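Local coordinates for protein choline dehydrogenase and related flavoproteins (Aspergillus oryzae, PDB 3Q9T) that acts as a formate oxidase of the glucose-methanol-choline oxidoreductase family, carrying 8-formyl-FAD at its catalytic site, at residues I49-A55 against I203-R208; A237-C241 against G534-L538; P359-L365 against E462-F466; L365-Y371 against L455-R461. All coordinates share one frame; numbering follows the deposited sequence.

Overall arrangement
The four contacts fall in three regions of one chain with the GMC oxidoreductase fold. Interaction 1 is the one near the cofactor: the side chain of Arg208 is about 7 Å from the bound 8-formyl-FAD. Interaction 2 belongs to the nucleotide-binding part, where the side chain of Leu538 is about 13 Å from the cofactor, and its centre is about 41 Å from that of interaction 1. Interactions 3 and 4 are neighbours, with centres about 9 Å apart; they share Leu365 and use successive parts of helix 454-473. Both are nested in sequence within the loop closed by interaction 2, though the centres of interactions 2 and 3 are about 49 Å apart.

Interaction 1: I49-A55 against I203-R208; sequences ITTPSSA and IYRGQR
Arg208 NE donates to the carbonyl oxygen Ile49 O at 2.8 Å, the end of a helix meeting a side chain from a beta hairpin. The bond lies in the carbonyl plane and, on the donor side, only 3° out of the guanidinium plane. The hairpin turns through a type I' beta turn from Tyr204 to Gln207, closed by reciprocal backbone bonds between those two residues, with Arg205 and Gly206 at its corners. One residue along, Arg208 N gives a second bond of 2.8 Å to Thr50 O, so a single arginine takes up two consecutive carbonyls where helix 47-50 ends. Its CG stands anti to the backbone N (chi1 176°) and the chain bends at chi3, which brings NE back to Ile49 while NH2 continues toward Ala55. There the methyl Ala55 CB sits at the guanidinium edge, 3.6 Å from NH2.

Pro52 supplies the apolar packing through its CB, 3.6 Å from Ile203 CD1. Its CD abuts Gly206 O at 3.2 Å, an oxygen hydrogen-bonded to Tyr340 OH. At the more exposed side, a water links Thr50 OG1 to Gln207 OE1, whose main protein partner is Arg344. Beyond the contact, Arg208 NH1 donates to the backbone oxygen of Asn97, an FAD-binding residue, and Ala55 touches Tyr98, another. The hairpin and helix end thus meet close to FAD-binding residues, about 7 Å from the cofactor at the side chain of Arg208, where a water accepts from Arg208 NH2 at 2.9 Å and lies 2.9 Å from Thr51 O.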
loop_
_atom_site.group_PDB
_atom_site.type_symbol
_atom_site.label_atom_id
_atom_site.label_comp_id
_atom_site.label_asym_id
_atom_site.label_seq_id
_atom_site.Cartn_x
_atom_site.Cartn_y
_atom_site.Cartn_z
ATOM N N ILE A 49 -18.809 20.907 8.570
ATOM C CA ILE A 49 -18.575 20.408 9.923
ATOM C C ILE A 49 -19.876 20.245 10.698
ATOM O O ILE A 49 -20.093 19.212 11.356
ATOM C CB ILE A 49 -17.588 21.300 10.716
ATOM C CG1 ILE A 49 -16.157 21.046 10.232
ATOM C CG2 ILE A 49 -17.682 21.017 12.216
ATOM C CD1 ILE A 49 -15.117 22.022 10.791
ATOM N N THR A 50 -20.759 21.243 10.605
ATOM C CA THR A 50 -21.955 21.247 11.456
ATOM C C THR A 50 -23.068 20.339 10.935
ATOM O O THR A 50 -23.958 19.927 11.693
ATOM C CB THR A 50 -22.492 22.661 11.713
ATOM O OG1 THR A 50 -22.829 23.293 10.467
ATOM C CG2 THR A 50 -21.438 23.497 12.441
ATOM N N THR A 51 -22.994 20.029 9.646
ATOM C CA THR A 51 -24.008 19.224 8.953
ATOM C C THR A 51 -23.685 17.733 8.954
ATOM O O THR A 51 -22.762 17.305 8.265
ATOM C CB THR A 51 -24.077 19.640 7.493
ATOM O OG1 THR A 51 -24.302 21.054 7.418
ATOM C CG2 THR A 51 -25.176 18.870 6.773
ATOM N N PRO A 52 -24.450 16.933 9.713
ATOM C CA PRO A 52 -24.036 15.532 9.896
ATOM C C PRO A 52 -23.904 14.724 8.611
ATOM O O PRO A 52 -23.074 13.814 8.581
ATOM C CB PRO A 52 -25.131 14.948 10.793
ATOM C CG PRO A 52 -25.637 16.138 11.561
ATOM C CD PRO A 52 -25.574 17.297 10.586
ATOM N N SER A 53 -24.676 15.029 7.573
ATOM C CA SER A 53 -24.621 14.190 6.372
ATOM C C SER A 53 -23.383 14.456 5.523
ATOM O O SER A 53 -23.096 13.708 4.595
ATOM C CB SER A 53 -25.899 14.310 5.519
ATOM O OG SER A 53 -26.058 15.598 4.947
ATOM N N SER A 54 -22.657 15.521 5.850
ATOM C CA SER A 54 -21.440 15.889 5.134
ATOM C C SER A 54 -20.182 15.230 5.709
ATOM O O SER A 54 -19.109 15.361 5.129
ATOM C CB SER A 54 -21.233 17.407 5.174
ATOM O OG SER A 54 -22.126 18.086 4.319
ATOM N N ALA A 55 -20.310 14.545 6.846
ATOM C CA ALA A 55 -19.141 14.000 7.565
ATOM C C ALA A 55 -18.109 13.313 6.668
ATOM O O ALA A 55 -16.933 13.700 6.652
ATOM C CB ALA A 55 -19.582 13.063 8.679
ATOM N N ILE A 203 -25.462 14.055 17.653
ATOM C CA ILE A 203 -26.273 14.886 16.764
ATOM C C ILE A 203 -27.549 15.296 17.509
ATOM O O ILE A 203 -28.123 14.500 18.258
ATOM C CB ILE A 203 -26.651 14.121 15.482
ATOM C CG1 ILE A 203 -25.374 13.704 14.717
ATOM C CG2 ILE A 203 -27.567 14.969 14.611
ATOM C CD1 ILE A 203 -25.596 12.725 13.584
ATOM N N TYR A 204 -27.976 16.540 17.330
ATOM C CA TYR A 204 -29.236 16.997 17.905
ATOM C C TYR A 204 -29.802 18.119 17.063
ATOM O O TYR A 204 -29.082 19.053 16.686
ATOM C CB TYR A 204 -29.072 17.436 19.360
ATOM C CG TYR A 204 -30.373 17.789 20.052
ATOM C CD1 TYR A 204 -31.427 16.884 20.092
ATOM C CD2 TYR A 204 -30.541 19.019 20.685
ATOM C CE1 TYR A 204 -32.621 17.196 20.720
ATOM C CE2 TYR A 204 -31.733 19.343 21.322
ATOM C CZ TYR A 204 -32.765 18.425 21.337
ATOM O OH TYR A 204 -33.943 18.725 21.969
ATOM N N ARG A 205 -31.092 18.017 16.765
ATOM C CA ARG A 205 -31.722 18.915 15.810
ATOM C C ARG A 205 -30.828 19.079 14.599
ATOM O O ARG A 205 -30.549 20.206 14.181
ATOM C CB ARG A 205 -31.989 20.272 16.458
ATOM C CG ARG A 205 -33.140 20.259 17.462
ATOM C CD ARG A 205 -33.200 21.581 18.203
ATOM N NE ARG A 205 -34.539 22.167 18.214
ATOM C CZ ARG A 205 -34.996 23.031 17.310
ATOM N NH1 ARG A 205 -34.227 23.421 16.297
ATOM N NH2 ARG A 205 -36.231 23.508 17.418
ATOM N N GLY A 206 -30.360 17.953 14.055
ATOM C CA GLY A 206 -29.598 17.941 12.808
ATOM C C GLY A 206 -28.326 18.782 12.797
ATOM O O GLY A 206 -27.842 19.200 11.751
ATOM N N GLN A 207 -27.782 19.045 13.971
ATOM C CA GLN A 207 -26.507 19.733 14.061
ATOM C C GLN A 207 -25.509 18.825 14.758
ATOM O O GLN A 207 -25.871 18.122 15.696
ATOM C CB GLN A 207 -26.657 21.052 14.836
ATOM C CG GLN A 207 -27.444 22.138 14.095
ATOM C CD GLN A 207 -26.571 23.306 13.669
ATOM O OE1 GLN A 207 -26.723 23.842 12.566
ATOM N NE2 GLN A 207 -25.647 23.707 14.543
ATOM N N ARG A 208 -24.257 18.845 14.310
ATOM C CA ARG A 208 -23.205 18.094 14.980
ATOM C C ARG A 208 -22.892 18.647 16.370
ATOM O O ARG A 208 -22.830 19.849 16.563
ATOM C CB ARG A 208 -21.914 18.109 14.158
ATOM C CG ARG A 208 -20.746 17.404 14.865
ATOM C CD ARG A 208 -19.404 17.681 14.173
ATOM N NE ARG A 208 -19.290 17.022 12.871
ATOM C CZ ARG A 208 -18.949 15.741 12.705
ATOM N NH1 ARG A 208 -18.685 14.969 13.763
ATOM N NH2 ARG A 208 -18.845 15.240 11.481
HETATM O O HOH W 1 -25.566 22.973 9.996
HETATM O O HOH W 2 -20.104 16.675 9.331
#

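Interaction 2: A237-C241 against G534-L538; sequences ADRTC and GIKKL
A single parallel beta bridge, Thr240 with Lys536, joins residues almost three hundred positions apart. Its two 3.0 Å bonds are nearly straight: Lys536 N to Arg239 O at 172°, and Cys241 N to Lys536 O at 178°. Lys536 therefore both gives and takes a backbone bond, tying the start of strand 240-248 to the loop that leads into strand 538-540, an edge strand of the five-stranded parallel sheet, probably of Rossmann type. The strand start carries a G1 beta bulge, in which Arg239 and Thr240 both face Asn235.

On the inner side, Cys241 CB packs 3.7 Å from Leu538 CB and also approaches the methyl Ile535 CG2. With chi1 at -178°, Cys241 SG stands opposite its own backbone N and lies near Leu538 CD1. Leu232 and Val262 both touch Cys241 and Leu538, so this small apolar cluster lies where the mixed sheet holding strands 227-235 and 240-248 meets the parallel sheet holding 261-264 and 538-540.

On the outer side, the aliphatic part of Lys536 runs extended past Thr240 OG1, while Lys537 CD rests against Thr240 CG2 at 3.6 Å. The threonine hydroxyl turns back to its own segment, donating to Asp238 O at 2.7 Å from well above the carbonyl plane. At the exposed end, a water in the plane of the Arg239 guanidinium accepts from NH1 at 2.8 Å and donates to Gly534 O.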
loop_
_atom_site.group_PDB
_atom_site.type_symbol
_atom_site.label_atom_id
_atom_site.label_comp_id
_atom_site.label_asym_id
_atom_site.label_seq_id
_atom_site.Cartn_x
_atom_site.Cartn_y
_atom_site.Cartn_z
ATOM N N ALA A 237 16.314 20.389 35.361
ATOM C CA ALA A 237 16.705 20.380 36.766
ATOM C C ALA A 237 15.487 20.079 37.640
ATOM O O ALA A 237 15.545 19.230 38.543
ATOM C CB ALA A 237 17.354 21.704 37.160
ATOM N N ASP A 238 14.388 20.772 37.342
ATOM C CA ASP A 238 13.134 20.639 38.075
ATOM C C ASP A 238 12.314 19.426 37.605
ATOM O O ASP A 238 11.260 19.137 38.175
ATOM C CB ASP A 238 12.269 21.890 37.871
ATOM C CG ASP A 238 12.941 23.173 38.355
ATOM O OD1 ASP A 238 13.574 23.162 39.435
ATOM O OD2 ASP A 238 12.810 24.203 37.652
ATOM N N ARG A 239 12.787 18.740 36.560
ATOM C CA ARG A 239 11.997 17.697 35.911
ATOM C C ARG A 239 10.571 18.176 35.754
ATOM O O ARG A 239 9.635 17.470 36.109
ATOM C CB ARG A 239 11.994 16.421 36.743
ATOM C CG ARG A 239 13.346 15.762 36.869
ATOM C CD ARG A 239 13.395 14.874 38.089
ATOM N NE ARG A 239 14.770 14.663 38.533
ATOM C CZ ARG A 239 15.584 13.735 38.038
ATOM N NH1 ARG A 239 15.166 12.924 37.080
ATOM N NH2 ARG A 239 16.823 13.620 38.505
ATOM N N THR A 240 10.404 19.390 35.242
ATOM C CA THR A 240 9.087 20.014 35.209
ATOM C C THR A 240 8.715 20.536 33.821
ATOM O O THR A 240 9.556 21.072 33.094
ATOM C CB THR A 240 9.002 21.156 36.252
ATOM O OG1 THR A 240 9.071 20.593 37.571
ATOM C CG2 THR A 240 7.711 21.930 36.115
ATOM N N CYS A 241 7.453 20.358 33.450
ATOM C CA CYS A 241 6.949 20.958 32.231
ATOM C C CYS A 241 6.444 22.371 32.487
ATOM O O CYS A 241 5.573 22.586 33.322
ATOM C CB CYS A 241 5.850 20.118 31.604
ATOM S SG CYS A 241 5.274 20.854 30.081
ATOM N N GLY A 534 7.754 10.583 35.373
ATOM C CA GLY A 534 9.035 11.245 35.272
ATOM C C GLY A 534 8.967 12.755 35.173
ATOM O O GLY A 534 9.986 13.428 35.293
ATOM N N ILE A 535 7.775 13.297 34.954
ATOM C CA ILE A 535 7.639 14.735 34.731
ATOM C C ILE A 535 6.553 15.345 35.614
ATOM O O ILE A 535 5.486 14.776 35.766
ATOM C CB ILE A 535 7.332 15.039 33.257
ATOM C CG1 ILE A 535 8.436 14.487 32.347
ATOM C CG2 ILE A 535 7.219 16.545 33.022
ATOM C CD1 ILE A 535 9.715 15.307 32.352
ATOM N N LYS A 536 6.828 16.500 36.207
ATOM C CA LYS A 536 5.807 17.195 36.986
ATOM C C LYS A 536 5.093 18.235 36.130
ATOM O O LYS A 536 5.659 18.755 35.170
ATOM C CB LYS A 536 6.432 17.882 38.196
ATOM C CG LYS A 536 7.284 16.993 39.088
ATOM C CD LYS A 536 8.004 17.876 40.113
ATOM C CE LYS A 536 9.120 17.146 40.843
ATOM N NZ LYS A 536 9.921 18.097 41.680
ATOM N N LYS A 537 3.852 18.536 36.494
ATOM C CA LYS A 537 3.046 19.562 35.828
ATOM C C LYS A 537 2.680 19.230 34.372
ATOM O O LYS A 537 2.400 20.130 33.579
ATOM C CB LYS A 537 3.743 20.928 35.898
ATOM C CG LYS A 537 3.954 21.470 37.313
ATOM C CD LYS A 537 4.396 22.938 37.256
ATOM C CE LYS A 537 4.283 23.652 38.597
ATOM N NZ LYS A 537 5.395 23.303 39.526
ATOM N N LEU A 538 2.695 17.944 34.024
ATOM C CA LEU A 538 2.382 17.507 32.666
ATOM C C LEU A 538 1.444 16.312 32.694
ATOM O O LEU A 538 1.773 15.274 33.258
ATOM C CB LEU A 538 3.654 17.098 31.899
ATOM C CG LEU A 538 3.417 16.623 30.455
ATOM C CD1 LEU A 538 2.613 17.666 29.675
ATOM C CD2 LEU A 538 4.718 16.284 29.720
HETATM O O HOH W 3 12.763 12.557 35.657
#

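Interaction 3: P359-L365 against E462-F466; sequences PRIDKYL and EGIRF
Tyr364 lies against helix 454-473 with Phe466 CB over one face of its ring, a CH-pi contact 4.1 Å from the centroid and 20° off the normal. The rings themselves meet obliquely, planes at 63°, and close to 3.7 Å between Tyr364 CE1 and Phe466 CD1. At the tyrosine edge, in its plane, comes Glu462 OE1. Pro359 CG covers a face of the Phe466 ring, and Ile361 CG2 reaches the same ring from an oblique direction. Ile361 CG1 sits between backbone N and carbonyl carbon (chi1 62°), and the branch carries CD1 to within 3.6 Å of Glu462 CB.

In the second shell Arg465, in one of its two deposited conformers, grips Glu462 side-on, NE to OE1 and NH2 to OE2, each at 3.0 Å, and a water donates to OE1. Tyr364 OH bonds to Asp469 farther along the helix, while Leu394 touches both Pro359 and Phe466. The contact thus packs the short helix 362-365, with Ile361 at its N-cap, onto the long helix. Between the segments the union is apolar and aromatic; the carboxylate of Glu462, paired within its own helix in that conformer and hydrated at OE1, probably has its charge partly offset there.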
loop_
_atom_site.group_PDB
_atom_site.type_symbol
_atom_site.label_atom_id
_atom_site.label_comp_id
_atom_site.label_asym_id
_atom_site.label_seq_id
_atom_site.Cartn_x
_atom_site.Cartn_y
_atom_site.Cartn_z
ATOM N N PRO A 359 -22.911 -8.447 18.085
ATOM C CA PRO A 359 -23.093 -9.888 18.245
ATOM C C PRO A 359 -21.833 -10.587 18.714
ATOM O O PRO A 359 -20.741 -10.033 18.631
ATOM C CB PRO A 359 -23.383 -10.336 16.820
ATOM C CG PRO A 359 -22.505 -9.433 16.000
ATOM C CD PRO A 359 -22.582 -8.087 16.693
ATOM N N ARG A 360 -22.004 -11.794 19.230
ATOM C CA ARG A 360 -20.916 -12.752 19.319
ATOM C C ARG A 360 -21.134 -13.721 18.162
ATOM O O ARG A 360 -22.236 -13.807 17.610
ATOM C CB ARG A 360 -20.912 -13.489 20.664
ATOM C CG ARG A 360 -20.526 -12.592 21.852
ATOM C CD ARG A 360 -20.402 -13.385 23.153
ATOM N NE ARG A 360 -19.396 -14.438 23.055
ATOM C CZ ARG A 360 -18.158 -14.329 23.518
ATOM N NH1 ARG A 360 -17.775 -13.211 24.127
ATOM N NH2 ARG A 360 -17.303 -15.330 23.379
ATOM N N ILE A 361 -20.087 -14.435 17.774
ATOM C CA ILE A 361 -20.185 -15.340 16.641
ATOM C C ILE A 361 -19.512 -16.649 16.997
ATOM O O ILE A 361 -18.844 -17.276 16.172
ATOM C CB ILE A 361 -19.556 -14.724 15.382
ATOM C CG1 ILE A 361 -18.068 -14.461 15.601
ATOM C CG2 ILE A 361 -20.273 -13.418 14.998
ATOM C CD1 ILE A 361 -17.294 -14.434 14.297
ATOM N N ASP A 362 -19.688 -17.054 18.250
ATOM C CA ASP A 362 -19.114 -18.307 18.725
ATOM C C ASP A 362 -19.375 -19.482 17.774
ATOM O O ASP A 362 -18.483 -20.286 17.489
ATOM C CB ASP A 362 -19.607 -18.619 20.142
ATOM C CG ASP A 362 -19.176 -17.557 21.141
ATOM O OD1 ASP A 362 -18.100 -17.720 21.767
ATOM O OD2 ASP A 362 -19.895 -16.541 21.271
ATOM N N LYS A 363 -20.578 -19.570 17.246
ATOM C CA LYS A 363 -20.899 -20.773 16.497
ATOM C C LYS A 363 -20.236 -20.732 15.117
ATOM O O LYS A 363 -20.001 -21.768 14.513
ATOM C CB LYS A 363 -22.399 -20.970 16.395
ATOM C CG LYS A 363 -23.055 -20.110 15.315
ATOM C CD LYS A 363 -24.568 -20.151 15.425
ATOM C CE LYS A 363 -25.245 -19.593 14.184
ATOM N NZ LYS A 363 -26.719 -19.595 14.363
ATOM N N TYR A 364 -19.906 -19.539 14.630
ATOM C CA TYR A 364 -19.136 -19.461 13.391
ATOM C C TYR A 364 -17.683 -19.795 13.677
ATOM O O TYR A 364 -17.034 -20.513 12.915
ATOM C CB TYR A 364 -19.219 -18.078 12.770
ATOM C CG TYR A 364 -20.571 -17.729 12.228
ATOM C CD1 TYR A 364 -21.617 -17.382 13.080
ATOM C CD2 TYR A 364 -20.808 -17.734 10.858
ATOM C CE1 TYR A 364 -22.861 -17.056 12.578
ATOM C CE2 TYR A 364 -22.046 -17.405 10.348
ATOM C CZ TYR A 364 -23.063 -17.060 11.206
ATOM O OH TYR A 364 -24.290 -16.750 10.683
ATOM N N LEU A 365 -17.173 -19.253 14.776
ATOM C CA LEU A 365 -15.785 -19.467 15.150
ATOM C C LEU A 365 -15.550 -20.969 15.333
ATOM O O LEU A 365 -14.553 -21.513 14.848
ATOM C CB LEU A 365 -15.447 -18.695 16.431
ATOM C CG LEU A 365 -14.698 -17.344 16.445
ATOM C CD1 LEU A 365 -14.436 -16.715 15.102
ATOM C CD2 LEU A 365 -15.398 -16.356 17.366
ATOM N N GLU A 462 -15.344 -14.644 9.543
ATOM C CA GLU A 462 -16.597 -15.162 10.090
ATOM C C GLU A 462 -17.631 -14.089 10.428
ATOM O O GLU A 462 -18.824 -14.378 10.461
ATOM C CB GLU A 462 -16.327 -16.066 11.294
ATOM C CG GLU A 462 -15.545 -17.327 10.909
ATOM C CD GLU A 462 -16.203 -18.063 9.754
ATOM O OE1 GLU A 462 -17.445 -18.183 9.774
ATOM O OE2 GLU A 462 -15.493 -18.490 8.821
ATOM N N GLY A 463 -17.184 -12.854 10.673
ATOM C CA GLY A 463 -18.116 -11.771 10.948
ATOM C C GLY A 463 -18.728 -11.219 9.670
ATOM O O GLY A 463 -19.845 -10.708 9.666
ATOM N N ILE A 464 -17.967 -11.285 8.582
ATOM C CA ILE A 464 -18.510 -11.062 7.260
ATOM C C ILE A 464 -19.545 -12.168 6.962
ATOM O O ILE A 464 -20.642 -11.878 6.501
ATOM C CB ILE A 464 -17.385 -11.061 6.198
ATOM C CG1 ILE A 464 -16.369 -9.948 6.494
ATOM C CG2 ILE A 464 -17.952 -10.879 4.789
ATOM C CD1 ILE A 464 -15.128 -9.987 5.571
ATOM N N ARG A 465 -19.225 -13.430 7.250
ATOM C CA ARG A 465 -20.179 -14.507 6.963
ATOM C C ARG A 465 -21.477 -14.297 7.762
ATOM O O ARG A 465 -22.571 -14.318 7.196
ATOM C CB ARG A 465 -19.584 -15.890 7.226
ATOM C CG ARG A 465 -20.389 -17.034 6.567
ATOM C CD ARG A 465 -19.890 -18.405 7.032
ATOM N NE ARG A 465 -18.434 -18.466 7.002
ATOM C CZ ARG A 465 -17.708 -18.581 5.894
ATOM N NH1 ARG A 465 -18.306 -18.663 4.707
ATOM N NH2 ARG A 465 -16.379 -18.607 5.973
ATOM N N PHE A 466 -21.354 -14.067 9.065
ATOM C CA PHE A 466 -22.515 -13.735 9.884
ATOM C C PHE A 466 -23.348 -12.605 9.264
ATOM O O PHE A 466 -24.571 -12.707 9.208
ATOM C CB PHE A 466 -22.081 -13.356 11.298
ATOM C CG PHE A 466 -23.169 -12.738 12.129
ATOM C CD1 PHE A 466 -23.786 -13.466 13.138
ATOM C CD2 PHE A 466 -23.565 -11.417 11.918
ATOM C CE1 PHE A 466 -24.786 -12.898 13.916
ATOM C CE2 PHE A 466 -24.560 -10.841 12.684
ATOM C CZ PHE A 466 -25.173 -11.578 13.690
HETATM O O HOH W 4 -18.693 -20.487 9.892
#

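Interaction 4: L365-Y371 against L455-R461; sequences LEKDAEY and LDIIAMR
Ile458 fills the tight part of this contact, its CD1 3.5 Å from Glu370 CD and its CG2 3.7 Å from Asp368 CG. CG1 lies beside the backbone N (chi1 -71°), which leaves CG2 anti to that N and facing the aspartate, while CD1 at the end of CG1 reaches the glutamate. Next to it, Leu455 CD1 approaches Tyr371 CD2 at 3.9 Å, the two side chains crossing at about a right angle, and Leu455 CD2 lies against Tyr371 CA. Leu365 extends the apolar patch by placing CD1 3.8 Å from Ala459 CA. Asp368 is the N-cap of helix 369-377: its OD2 accepts from Tyr371 N at 2.8 Å through the anti lone pair, following a type I turn from Leu365. The hydroxyl of Tyr371 bonds to Asp382.

The loose edge is at the partly exposed Glu370, whereas the other oxygen of Asp368 serves a polar, water-bridged side. Asp368 OD1 forms a salt bridge with Arg461 NH1 at 3.1 Å, in the guanidinium plane but 36° out of the carboxylate plane; the companion bond from NH2 is weak. A water spans the same pair, donating to OD1 and accepting from Arg461 NH2 at 2.7 Å.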
loop_
_atom_site.group_PDB
_atom_site.type_symbol
_atom_site.label_atom_id
_atom_site.label_comp_id
_atom_site.label_asym_id
_atom_site.label_seq_id
_atom_site.Cartn_x
_atom_site.Cartn_y
_atom_site.Cartn_z
ATOM N N LEU A 365 -17.173 -19.253 14.776
ATOM C CA LEU A 365 -15.785 -19.467 15.150
ATOM C C LEU A 365 -15.550 -20.969 15.333
ATOM O O LEU A 365 -14.553 -21.513 14.848
ATOM C CB LEU A 365 -15.447 -18.695 16.431
ATOM C CG LEU A 365 -14.698 -17.344 16.445
ATOM C CD1 LEU A 365 -14.436 -16.715 15.102
ATOM C CD2 LEU A 365 -15.398 -16.356 17.366
ATOM N N GLU A 366 -16.490 -21.635 16.002
ATOM C CA GLU A 366 -16.349 -23.049 16.364
ATOM C C GLU A 366 -16.192 -23.951 15.154
ATOM O O GLU A 366 -15.688 -25.067 15.267
ATOM C CB GLU A 366 -17.546 -23.538 17.194
ATOM C CG GLU A 366 -17.737 -22.833 18.528
ATOM C CD GLU A 366 -16.720 -23.242 19.574
ATOM O OE1 GLU A 366 -17.041 -23.177 20.780
ATOM O OE2 GLU A 366 -15.598 -23.624 19.195
ATOM N N LYS A 367 -16.623 -23.470 13.996
ATOM C CA LYS A 367 -16.526 -24.253 12.775
ATOM C C LYS A 367 -15.125 -24.222 12.172
ATOM O O LYS A 367 -14.850 -24.931 11.211
ATOM C CB LYS A 367 -17.545 -23.768 11.738
ATOM C CG LYS A 367 -19.000 -24.013 12.127
ATOM C CD LYS A 367 -19.933 -23.639 10.990
ATOM C CE LYS A 367 -21.377 -23.557 11.460
ATOM N NZ LYS A 367 -22.258 -22.979 10.401
ATOM N N ASP A 368 -14.236 -23.399 12.715
ATOM C CA ASP A 368 -12.895 -23.313 12.150
ATOM C C ASP A 368 -11.922 -24.123 13.003
ATOM O O ASP A 368 -11.762 -23.849 14.195
ATOM C CB ASP A 368 -12.452 -21.852 12.048
ATOM C CG ASP A 368 -11.056 -21.703 11.473
ATOM O OD1 ASP A 368 -10.947 -21.470 10.246
ATOM O OD2 ASP A 368 -10.072 -21.814 12.252
ATOM N N ALA A 369 -11.283 -25.117 12.395
ATOM C CA ALA A 369 -10.350 -25.989 13.127
ATOM C C ALA A 369 -9.283 -25.190 13.878
ATOM O O ALA A 369 -8.984 -25.469 15.035
ATOM C CB ALA A 369 -9.689 -26.991 12.182
ATOM N N GLU A 370 -8.704 -24.198 13.210
ATOM C CA GLU A 370 -7.715 -23.344 13.858
ATOM C C GLU A 370 -8.248 -22.576 15.097
ATOM O O GLU A 370 -7.598 -22.564 16.138
ATOM C CB GLU A 370 -7.045 -22.410 12.848
ATOM C CG GLU A 370 -5.903 -21.614 13.464
ATOM C CD GLU A 370 -5.212 -20.685 12.480
ATOM O OE1 GLU A 370 -4.705 -19.630 12.931
ATOM O OE2 GLU A 370 -5.173 -21.006 11.267
ATOM N N TYR A 371 -9.418 -21.945 15.000
ATOM C CA TYR A 371 -9.986 -21.299 16.190
ATOM C C TYR A 371 -10.186 -22.298 17.316
ATOM O O TYR A 371 -9.877 -22.005 18.472
ATOM C CB TYR A 371 -11.317 -20.579 15.912
ATOM C CG TYR A 371 -11.952 -20.052 17.184
ATOM C CD1 TYR A 371 -12.825 -20.837 17.932
ATOM C CD2 TYR A 371 -11.648 -18.786 17.661
ATOM C CE1 TYR A 371 -13.404 -20.369 19.096
ATOM C CE2 TYR A 371 -12.214 -18.308 18.834
ATOM C CZ TYR A 371 -13.088 -19.106 19.545
ATOM O OH TYR A 371 -13.641 -18.631 20.702
ATOM N N LEU A 455 -5.685 -15.551 13.801
ATOM C CA LEU A 455 -7.017 -15.695 14.416
ATOM C C LEU A 455 -7.919 -14.504 14.107
ATOM O O LEU A 455 -9.111 -14.678 13.903
ATOM C CB LEU A 455 -6.923 -15.855 15.931
ATOM C CG LEU A 455 -7.146 -17.185 16.644
ATOM C CD1 LEU A 455 -8.174 -16.999 17.784
ATOM C CD2 LEU A 455 -7.539 -18.336 15.708
ATOM N N ASP A 456 -7.345 -13.298 14.072
ATOM C CA ASP A 456 -8.099 -12.080 13.745
ATOM C C ASP A 456 -8.667 -12.156 12.340
ATOM O O ASP A 456 -9.765 -11.669 12.079
ATOM C CB ASP A 456 -7.225 -10.819 13.870
ATOM C CG ASP A 456 -7.197 -10.242 15.285
ATOM O OD1 ASP A 456 -7.863 -10.802 16.183
ATOM O OD2 ASP A 456 -6.506 -9.212 15.501
ATOM N N ILE A 457 -7.900 -12.729 11.414
ATOM C CA ILE A 457 -8.374 -12.887 10.044
ATOM C C ILE A 457 -9.566 -13.848 10.041
ATOM O O ILE A 457 -10.577 -13.612 9.387
ATOM C CB ILE A 457 -7.258 -13.441 9.102
ATOM C CG1 ILE A 457 -6.076 -12.459 9.022
ATOM C CG2 ILE A 457 -7.815 -13.745 7.717
ATOM C CD1 ILE A 457 -4.926 -12.935 8.118
ATOM N N ILE A 458 -9.444 -14.924 10.803
ATOM C CA ILE A 458 -10.506 -15.930 10.872
ATOM C C ILE A 458 -11.786 -15.334 11.455
ATOM O O ILE A 458 -12.873 -15.589 10.951
ATOM C CB ILE A 458 -10.053 -17.168 11.681
ATOM C CG1 ILE A 458 -9.026 -17.940 10.865
ATOM C CG2 ILE A 458 -11.237 -18.044 12.066
ATOM C CD1 ILE A 458 -8.056 -18.725 11.687
ATOM N N ALA A 459 -11.654 -14.521 12.498
ATOM C CA ALA A 459 -12.817 -13.867 13.082
ATOM C C ALA A 459 -13.438 -12.871 12.098
ATOM O O ALA A 459 -14.663 -12.835 11.924
ATOM C CB ALA A 459 -12.444 -13.166 14.396
ATOM N N MET A 460 -12.597 -12.070 11.446
ATOM C CA MET A 460 -13.107 -11.072 10.508
ATOM C C MET A 460 -13.843 -11.745 9.369
ATOM O O MET A 460 -14.932 -11.318 8.992
ATOM C CB MET A 460 -12.006 -10.158 9.961
ATOM C CG MET A 460 -12.544 -9.147 8.949
ATOM S SD MET A 460 -13.735 -8.027 9.715
ATOM C CE MET A 460 -12.614 -6.755 10.385
ATOM N N ARG A 461 -13.246 -12.803 8.829
ATOM C CA ARG A 461 -13.925 -13.645 7.836
ATOM C C ARG A 461 -15.311 -14.075 8.346
ATOM O O ARG A 461 -16.330 -13.896 7.673
ATOM C CB ARG A 461 -13.083 -14.885 7.543
ATOM C CG ARG A 461 -13.664 -15.829 6.497
ATOM C CD ARG A 461 -13.646 -17.239 7.044
ATOM N NE ARG A 461 -12.300 -17.759 7.099
ATOM C CZ ARG A 461 -11.887 -18.745 7.885
ATOM N NH1 ARG A 461 -12.720 -19.355 8.730
ATOM N NH2 ARG A 461 -10.618 -19.125 7.810
HETATM O O HOH W 5 -8.721 -20.902 8.597
#